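PDB 2QGM: succinoglycan biosynthesis protein from Bacillus cereus ATCC 14579, which is of unestablished function but belongs to the erythromycin esterase-like family and may take part in making the exopolysaccharide succinoglycan. Local coordinates for residues Leu96-Tyr99 against Leu100-Met104; Leu121-Tyr124 against Ile125-Lys129; Ile149-Met152 against Lys153-Ala157. All coordinates share one frame; numbering follows the deposited sequence.

Interaction 1. Residues Leu96-Tyr99 against Leu100-Met104; sequences LVKY and LVTEM
Successive i to i+4 hydrogen bonds join residues 96-99 to residues 100-104 in the last turns of helix 87-104, with Leu100 N bonded to Leu96 O, Val101 N to Val97 O and Glu103 N to Tyr99 O. The side-chain contact centres on the ring of Tyr99. With CG anti to the backbone N (chi1 178°), the ring swings along the helix toward the residues one turn on. Glu103 CB lies over one of its faces, 4.0 Å from the ring centroid, in a CH-pi contact, and Glu103 CG comes to 3.5 Å from Tyr99 CE1. The methylenes of a glutamate can line a ring in this way while the carboxylate goes on to the exposed surface. At another part of the ring the selenium of Met104, a selenomethionine, sits 4.0 Å from Tyr99 CE2 in an oblique Met-aromatic contact. Phe61 meets the same ring edge-to-face, and Leu64 and Lys68 also pack on this tyrosine. Val97 CG1 and Val101 CG2, one turn apart, come to 4.3 Å and help form the apolar side of the helix, where both valines touch Met302 of strand 301-304. Thr102 OG1 turns back to Lys98 O at 2.7 Å, while Thr102 N bonds the same oxygen from the opposite face of the carbonyl plane. One carbonyl thus accepts two donors, and the threonine hydroxyl is satisfied by its own helix at a partly exposed position.

Interaction 2. Residues Leu121-Tyr124 against Ile125-Lys129; sequences LNEY and IQTGK
Tyr124 O receives Gly128 N at 2.7 Å where helix 115-127 ends, a C-terminal turn in which Gly128 is the first residue to leave helical angles. Its positive phi (82°) is readily adopted without a side chain, since a CB would press on the carbonyl oxygen of Thr127. The chain then doubles back beside Tyr124: Lys129 O stands at the edge of the phenol ring, in its plane, 3.5 Å from Tyr124 CD1, and also takes a CA-H...O contact from Tyr124 CA. One turn before the end, Glu123 O accepts both Thr127 N and Thr127 OG1, from opposite faces of its plane. Threonine suits this solvent-facing end because its hydroxyl, lying between backbone N and carbonyl carbon (chi1 64°), can add a second bond to that carbonyl. Glu123 and Lys129 run side by side in the same direction, their charges joined by a long salt bridge, and Glu123 OE2 comes to 3.3 Å from Lys129 CD. On the inner side, Ile125 sets CG2 4.1 Å from Tyr124 CD2 and packs on Phe167 of strand 166-171 and Asn156 of helix 143-157. Further out, Asn122 is fixed by two hydrogen bonds that tie the helix to that strand, one between Asn122 OD1 and Phe167 N, the other between Asn122 ND2 and Gln166 OE1.

Interaction 3. Residues Ile149-Met152 against Lys153-Ala157; sequences IEWM and KDYNA
The C-terminal turns of helix 143-157 bring Trp151 and Tyr155 together as an i to i+4 aromatic pair on one side of the helix. Both side chains have CG anti to the backbone N (chi1 167° for Trp151 and -178° for Tyr155), which makes them run side by side and point the same way. The indole projects steeply from the helix axis, and Tyr155 CB comes over one of its faces, offset toward the rim and 4.0 Å above the plane. The rings themselves meet obliquely, their planes at 49°, and the closest approach is Trp151 CZ2 to Tyr155 CD1 at 3.8 Å. Large flat side chains suit this spacing, since their apolar surfaces bridge a full helical turn. Beneath the pair, Tyr155 N bonds Trp151 O at 2.8 Å, nearly in line with the carbonyl. In the fold, this helix lies between two others: helix 87-104, whose Lys98 and Val101 meet Trp151, and helix 115-127, which packs on Ile149 and Asn156. The selenomethionine Met152 follows the first of these directions, its long, extended side chain touching Val97; a flexible unbranched residue is well fitted to such a buried interface. Met152 O accepts Asn156 N at 3.0 Å, continuing the helical ladder begun by Lys153 N to Ile149 O. Lys153 turns outward from the helix with its chain bent at chi3, and its NZ bonds Tyr124 OH, joining two helices through polar ends. Glu150 OE2 stands 5.8 Å from Lys153 NZ, too far for a salt bridge, although the opposite charges may still attract weakly. Asp154 lies at the exposed surface, where its carboxylate suits contact with solvent, and Asp154 N bonds Glu150 O at 2.9 Å.

Interaction 3 lies on the middle of three neighbouring helices, touching the other two contacts, while interactions 1 and 2 remain about 9 Å apart at their nearest atoms. Its joint with interaction 1 is chiefly apolar packing, in which Val101 CB comes to 3.6 Å from Trp151 CH2. Its joint with interaction 2 mixes apolar packing, Leu121 on Ile149, with a polar link between helices 115-127 and 143-157. Interaction 1 is the most buried and relies on ring, selenium and aliphatic contacts; interaction 2, at a helix end, has more polar and charged chemistry, and interaction 3 combines a partly exposed aromatic pair with buried Met152.

Interaction 1. Residues Leu96-Tyr99 against Leu100-Met104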
loop_
_atom_site.group_PDB
_atom_site.type_symbol
_atom_site.label_atom_id
_atom_site.label_comp_id
_atom_site.label_asym_id
_atom_site.label_seq_id
_atom_site.Cartn_x
_atom_site.Cartn_y
_atom_site.Cartn_z
ATOM N N LEU A 96 -13.776 -1.461 -3.080
ATOM C CA LEU A 96 -13.026 -1.314 -4.324
ATOM C C LEU A 96 -12.250 -2.591 -4.662
ATOM O O LEU A 96 -12.261 -3.039 -5.800
ATOM C CB LEU A 96 -12.054 -0.135 -4.221
ATOM C CG LEU A 96 -12.332 1.160 -4.992
ATOM C CD1 LEU A 96 -13.817 1.320 -5.291
ATOM C CD2 LEU A 96 -11.786 2.340 -4.189
ATOM N N VAL A 97 -11.575 -3.163 -3.672
ATOM C CA VAL A 97 -10.813 -4.394 -3.865
ATOM C C VAL A 97 -11.753 -5.496 -4.343
ATOM O O VAL A 97 -11.480 -6.191 -5.325
ATOM C CB VAL A 97 -10.116 -4.836 -2.539
ATOM C CG1 VAL A 97 -9.534 -6.245 -2.689
ATOM C CG2 VAL A 97 -9.014 -3.840 -2.168
ATOM N N LYS A 98 -12.884 -5.639 -3.666
ATOM C CA LYS A 98 -13.842 -6.669 -4.048
ATOM C C LYS A 98 -14.298 -6.498 -5.498
ATOM O O LYS A 98 -14.436 -7.478 -6.237
ATOM C CB LYS A 98 -15.042 -6.640 -3.099
ATOM C CG LYS A 98 -15.897 -7.889 -3.173
ATOM C CD LYS A 98 -16.997 -7.863 -2.127
ATOM C CE LYS A 98 -17.826 -9.125 -2.177
ATOM N NZ LYS A 98 -18.988 -9.028 -1.259
ATOM N N TYR A 99 -14.529 -5.258 -5.912
ATOM C CA TYR A 99 -14.946 -4.993 -7.285
ATOM C C TYR A 99 -13.838 -5.371 -8.274
ATOM O O TYR A 99 -14.092 -6.037 -9.279
ATOM C CB TYR A 99 -15.308 -3.515 -7.451
ATOM C CG TYR A 99 -15.708 -3.154 -8.862
ATOM C CD1 TYR A 99 -16.933 -3.555 -9.386
ATOM C CD2 TYR A 99 -14.845 -2.428 -9.682
ATOM C CE1 TYR A 99 -17.289 -3.236 -10.698
ATOM C CE2 TYR A 99 -15.189 -2.111 -10.988
ATOM C CZ TYR A 99 -16.409 -2.517 -11.492
ATOM O OH TYR A 99 -16.740 -2.230 -12.800
ATOM N N LEU A 100 -12.607 -4.955 -7.988
ATOM C CA LEU A 100 -11.480 -5.275 -8.870
ATOM C C LEU A 100 -11.278 -6.781 -9.014
ATOM O O LEU A 100 -10.998 -7.282 -10.102
ATOM C CB LEU A 100 -10.183 -4.653 -8.335
ATOM C CG LEU A 100 -10.069 -3.129 -8.386
ATOM C CD1 LEU A 100 -8.692 -2.721 -7.908
ATOM C CD2 LEU A 100 -10.314 -2.621 -9.798
ATOM N N VAL A 101 -11.426 -7.513 -7.916
ATOM C CA VAL A 101 -11.237 -8.959 -7.959
ATOM C C VAL A 101 -12.360 -9.676 -8.708
ATOM O O VAL A 101 -12.104 -10.462 -9.622
ATOM C CB VAL A 101 -11.119 -9.556 -6.526
ATOM C CG1 VAL A 101 -11.121 -11.071 -6.582
ATOM C CG2 VAL A 101 -9.835 -9.095 -5.872
ATOM N N THR A 102 -13.597 -9.372 -8.337
ATOM C CA THR A 102 -14.760 -10.014 -8.931
ATOM C C THR A 102 -15.183 -9.554 -10.326
ATOM O O THR A 102 -15.730 -10.352 -11.093
ATOM C CB THR A 102 -15.984 -9.879 -8.010
ATOM O OG1 THR A 102 -16.308 -8.494 -7.861
ATOM C CG2 THR A 102 -15.703 -10.476 -6.645
ATOM N N GLU A 103 -14.948 -8.290 -10.663
ATOM C CA GLU A 103 -15.362 -7.760 -11.968
ATOM C C GLU A 103 -14.239 -7.398 -12.949
ATOM O O GLU A 103 -14.486 -7.267 -14.151
ATOM C CB GLU A 103 -16.246 -6.517 -11.760
ATOM C CG GLU A 103 -17.549 -6.759 -10.995
ATOM C CD GLU A 103 -18.441 -7.799 -11.658
ATOM O OE1 GLU A 103 -18.493 -7.835 -12.902
ATOM O OE2 GLU A 103 -19.099 -8.572 -10.935
HETATM N N MSE A 104 -13.012 -7.245 -12.454
HETATM C CA MSE A 104 -11.912 -6.862 -13.329
HETATM C C MSE A 104 -10.699 -7.788 -13.359
HETATM O O MSE A 104 -9.652 -7.433 -13.899
HETATM C CB MSE A 104 -11.470 -5.435 -12.989
HETATM C CG MSE A 104 -12.528 -4.391 -13.302
HETATM SE SE MSE A 104 -11.851 -2.602 -13.148
HETATM C CE MSE A 104 -10.659 -2.618 -14.670
#

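Interaction 2. Residues Leu121-Tyr124 against Ile125-Lys129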
loop_
_atom_site.group_PDB
_atom_site.type_symbol
_atom_site.label_atom_id
_atom_site.label_comp_id
_atom_site.label_asym_id
_atom_site.label_seq_id
_atom_site.Cartn_x
_atom_site.Cartn_y
_atom_site.Cartn_z
ATOM N N LEU A 121 -0.449 -13.977 6.330
ATOM C CA LEU A 121 -1.771 -13.554 5.867
ATOM C C LEU A 121 -2.126 -14.339 4.615
ATOM O O LEU A 121 -3.291 -14.690 4.406
ATOM C CB LEU A 121 -1.789 -12.049 5.582
ATOM C CG LEU A 121 -1.952 -11.223 6.862
ATOM C CD1 LEU A 121 -1.481 -9.791 6.642
ATOM C CD2 LEU A 121 -3.405 -11.267 7.299
ATOM N N ASN A 122 -1.128 -14.628 3.786
ATOM C CA ASN A 122 -1.410 -15.382 2.575
ATOM C C ASN A 122 -1.808 -16.792 2.975
ATOM O O ASN A 122 -2.741 -17.356 2.419
ATOM C CB ASN A 122 -0.209 -15.413 1.623
ATOM C CG ASN A 122 -0.609 -15.788 0.206
ATOM O OD1 ASN A 122 -1.743 -15.542 -0.212
ATOM N ND2 ASN A 122 0.320 -16.369 -0.546
ATOM N N GLU A 123 -1.121 -17.360 3.962
ATOM C CA GLU A 123 -1.464 -18.704 4.412
ATOM C C GLU A 123 -2.889 -18.686 4.950
ATOM O O GLU A 123 -3.651 -19.630 4.737
ATOM C CB GLU A 123 -0.501 -19.173 5.505
ATOM C CG GLU A 123 -0.714 -20.621 5.917
ATOM C CD GLU A 123 0.295 -21.091 6.948
ATOM O OE1 GLU A 123 1.495 -20.786 6.782
ATOM O OE2 GLU A 123 -0.110 -21.762 7.926
ATOM N N TYR A 124 -3.252 -17.608 5.641
ATOM C CA TYR A 124 -4.600 -17.478 6.182
ATOM C C TYR A 124 -5.660 -17.481 5.081
ATOM O O TYR A 124 -6.666 -18.198 5.176
ATOM C CB TYR A 124 -4.763 -16.183 6.980
ATOM C CG TYR A 124 -6.163 -16.050 7.545
ATOM C CD1 TYR A 124 -6.562 -16.816 8.630
ATOM C CD2 TYR A 124 -7.114 -15.232 6.934
ATOM C CE1 TYR A 124 -7.867 -16.779 9.100
ATOM C CE2 TYR A 124 -8.434 -15.193 7.393
ATOM C CZ TYR A 124 -8.800 -15.973 8.484
ATOM O OH TYR A 124 -10.090 -15.957 8.975
ATOM N N ILE A 125 -5.453 -16.668 4.048
ATOM C CA ILE A 125 -6.440 -16.600 2.974
ATOM C C ILE A 125 -6.421 -17.812 2.037
ATOM O O ILE A 125 -7.318 -17.958 1.213
ATOM C CB ILE A 125 -6.314 -15.279 2.147
ATOM C CG1 ILE A 125 -5.010 -15.240 1.354
ATOM C CG2 ILE A 125 -6.394 -14.079 3.082
ATOM C CD1 ILE A 125 -5.039 -14.190 0.247
ATOM N N GLN A 126 -5.419 -18.679 2.165
ATOM C CA GLN A 126 -5.355 -19.882 1.329
ATOM C C GLN A 126 -5.927 -21.092 2.075
ATOM O O GLN A 126 -6.628 -21.908 1.486
ATOM C CB GLN A 126 -3.913 -20.220 0.925
ATOM C CG GLN A 126 -3.155 -19.101 0.249
ATOM C CD GLN A 126 -3.728 -18.693 -1.093
ATOM O OE1 GLN A 126 -3.464 -17.589 -1.569
ATOM N NE2 GLN A 126 -4.497 -19.579 -1.720
ATOM N N THR A 127 -5.642 -21.188 3.374
ATOM C CA THR A 127 -6.081 -22.331 4.168
ATOM C C THR A 127 -6.965 -22.037 5.377
ATOM O O THR A 127 -7.562 -22.954 5.943
ATOM C CB THR A 127 -4.865 -23.133 4.660
ATOM O OG1 THR A 127 -4.080 -22.324 5.542
ATOM C CG2 THR A 127 -4.005 -23.556 3.479
ATOM N N GLY A 128 -7.040 -20.774 5.784
ATOM C CA GLY A 128 -7.855 -20.421 6.935
ATOM C C GLY A 128 -7.147 -20.678 8.255
ATOM O O GLY A 128 -7.775 -20.692 9.312
ATOM N N LYS A 129 -5.836 -20.888 8.192
ATOM C CA LYS A 129 -5.031 -21.138 9.388
ATOM C C LYS A 129 -4.443 -19.828 9.911
ATOM O O LYS A 129 -3.921 -19.021 9.141
ATOM C CB LYS A 129 -3.897 -22.123 9.066
ATOM C CG LYS A 129 -2.991 -22.483 10.247
ATOM C CD LYS A 129 -2.026 -23.614 9.879
ATOM C CE LYS A 129 -1.226 -24.119 11.082
ATOM N NZ LYS A 129 -0.283 -23.102 11.641
#

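Interaction 3. Residues Ile149-Met152 against Lys153-Ala157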
loop_
_atom_site.group_PDB
_atom_site.type_symbol
_atom_site.label_atom_id
_atom_site.label_comp_id
_atom_site.label_asym_id
_atom_site.label_seq_id
_atom_site.Cartn_x
_atom_site.Cartn_y
_atom_site.Cartn_z
ATOM N N ILE A 149 -9.924 -9.203 4.894
ATOM C CA ILE A 149 -9.091 -10.388 4.881
ATOM C C ILE A 149 -9.961 -11.644 4.942
ATOM O O ILE A 149 -9.668 -12.644 4.290
ATOM C CB ILE A 149 -8.094 -10.356 6.054
ATOM C CG1 ILE A 149 -7.175 -9.146 5.893
ATOM C CG2 ILE A 149 -7.305 -11.662 6.118
ATOM C CD1 ILE A 149 -6.203 -8.925 7.027
ATOM N N GLU A 150 -11.043 -11.585 5.709
ATOM C CA GLU A 150 -11.938 -12.729 5.803
ATOM C C GLU A 150 -12.627 -12.978 4.462
ATOM O O GLU A 150 -12.781 -14.122 4.043
ATOM C CB GLU A 150 -12.965 -12.508 6.908
ATOM C CG GLU A 150 -12.321 -12.466 8.282
ATOM C CD GLU A 150 -13.315 -12.164 9.373
ATOM O OE1 GLU A 150 -14.108 -11.216 9.193
ATOM O OE2 GLU A 150 -13.302 -12.865 10.407
ATOM N N TRP A 151 -13.028 -11.906 3.786
ATOM C CA TRP A 151 -13.656 -12.057 2.479
ATOM C C TRP A 151 -12.684 -12.726 1.508
ATOM O O TRP A 151 -13.064 -13.583 0.708
ATOM C CB TRP A 151 -14.069 -10.703 1.901
ATOM C CG TRP A 151 -14.426 -10.822 0.457
ATOM C CD1 TRP A 151 -15.543 -11.398 -0.061
ATOM C CD2 TRP A 151 -13.591 -10.483 -0.662
ATOM N NE1 TRP A 151 -15.458 -11.452 -1.432
ATOM C CE2 TRP A 151 -14.270 -10.897 -1.826
ATOM C CE3 TRP A 151 -12.335 -9.875 -0.791
ATOM C CZ2 TRP A 151 -13.733 -10.727 -3.107
ATOM C CZ3 TRP A 151 -11.802 -9.706 -2.068
ATOM C CH2 TRP A 151 -12.503 -10.133 -3.205
HETATM N N MSE A 152 -11.421 -12.323 1.566
HETATM C CA MSE A 152 -10.409 -12.901 0.684
HETATM C C MSE A 152 -10.322 -14.415 0.908
HETATM O O MSE A 152 -10.221 -15.196 -0.045
HETATM C CB MSE A 152 -9.046 -12.249 0.945
HETATM C CG MSE A 152 -8.997 -10.770 0.590
HETATM SE SE MSE A 152 -7.242 -10.018 0.809
HETATM C CE MSE A 152 -7.540 -8.373 -0.179
ATOM N N LYS A 153 -10.371 -14.825 2.174
ATOM C CA LYS A 153 -10.323 -16.245 2.514
ATOM C C LYS A 153 -11.571 -16.918 1.918
ATOM O O LYS A 153 -11.478 -17.991 1.320
ATOM C CB LYS A 153 -10.304 -16.422 4.036
ATOM C CG LYS A 153 -10.177 -17.864 4.489
ATOM C CD LYS A 153 -10.382 -18.014 5.995
ATOM C CE LYS A 153 -11.831 -17.770 6.389
ATOM N NZ LYS A 153 -12.046 -17.919 7.862
ATOM N N ASP A 154 -12.729 -16.273 2.061
ATOM C CA ASP A 154 -13.977 -16.829 1.518
ATOM C C ASP A 154 -13.896 -16.971 -0.001
ATOM O O ASP A 154 -14.290 -17.998 -0.548
ATOM C CB ASP A 154 -15.189 -15.950 1.858
ATOM C CG ASP A 154 -15.499 -15.912 3.342
ATOM O OD1 ASP A 154 -15.089 -16.840 4.075
ATOM O OD2 ASP A 154 -16.171 -14.949 3.773
ATOM N N TYR A 155 -13.390 -15.939 -0.673
ATOM C CA TYR A 155 -13.268 -15.964 -2.128
ATOM C C TYR A 155 -12.394 -17.154 -2.541
ATOM O O TYR A 155 -12.762 -17.931 -3.422
ATOM C CB TYR A 155 -12.656 -14.646 -2.644
ATOM C CG TYR A 155 -12.545 -14.562 -4.164
ATOM C CD1 TYR A 155 -13.607 -14.101 -4.947
ATOM C CD2 TYR A 155 -11.396 -15.006 -4.821
ATOM C CE1 TYR A 155 -13.524 -14.095 -6.348
ATOM C CE2 TYR A 155 -11.304 -15.000 -6.219
ATOM C CZ TYR A 155 -12.370 -14.545 -6.973
ATOM O OH TYR A 155 -12.278 -14.553 -8.347
ATOM N N ASN A 156 -11.250 -17.308 -1.879
ATOM C CA ASN A 156 -10.329 -18.403 -2.171
ATOM C C ASN A 156 -10.896 -19.769 -1.796
ATOM O O ASN A 156 -10.446 -20.798 -2.303
ATOM C CB ASN A 156 -9.002 -18.191 -1.426
ATOM C CG ASN A 156 -8.106 -17.169 -2.103
ATOM O OD1 ASN A 156 -7.053 -16.806 -1.575
ATOM N ND2 ASN A 156 -8.512 -16.706 -3.271
ATOM N N ALA A 157 -11.882 -19.777 -0.908
ATOM C CA ALA A 157 -12.494 -21.026 -0.461
ATOM C C ALA A 157 -13.518 -21.553 -1.470
ATOM O O ALA A 157 -13.924 -22.716 -1.408
ATOM C CB ALA A 157 -13.153 -20.816 0.897
#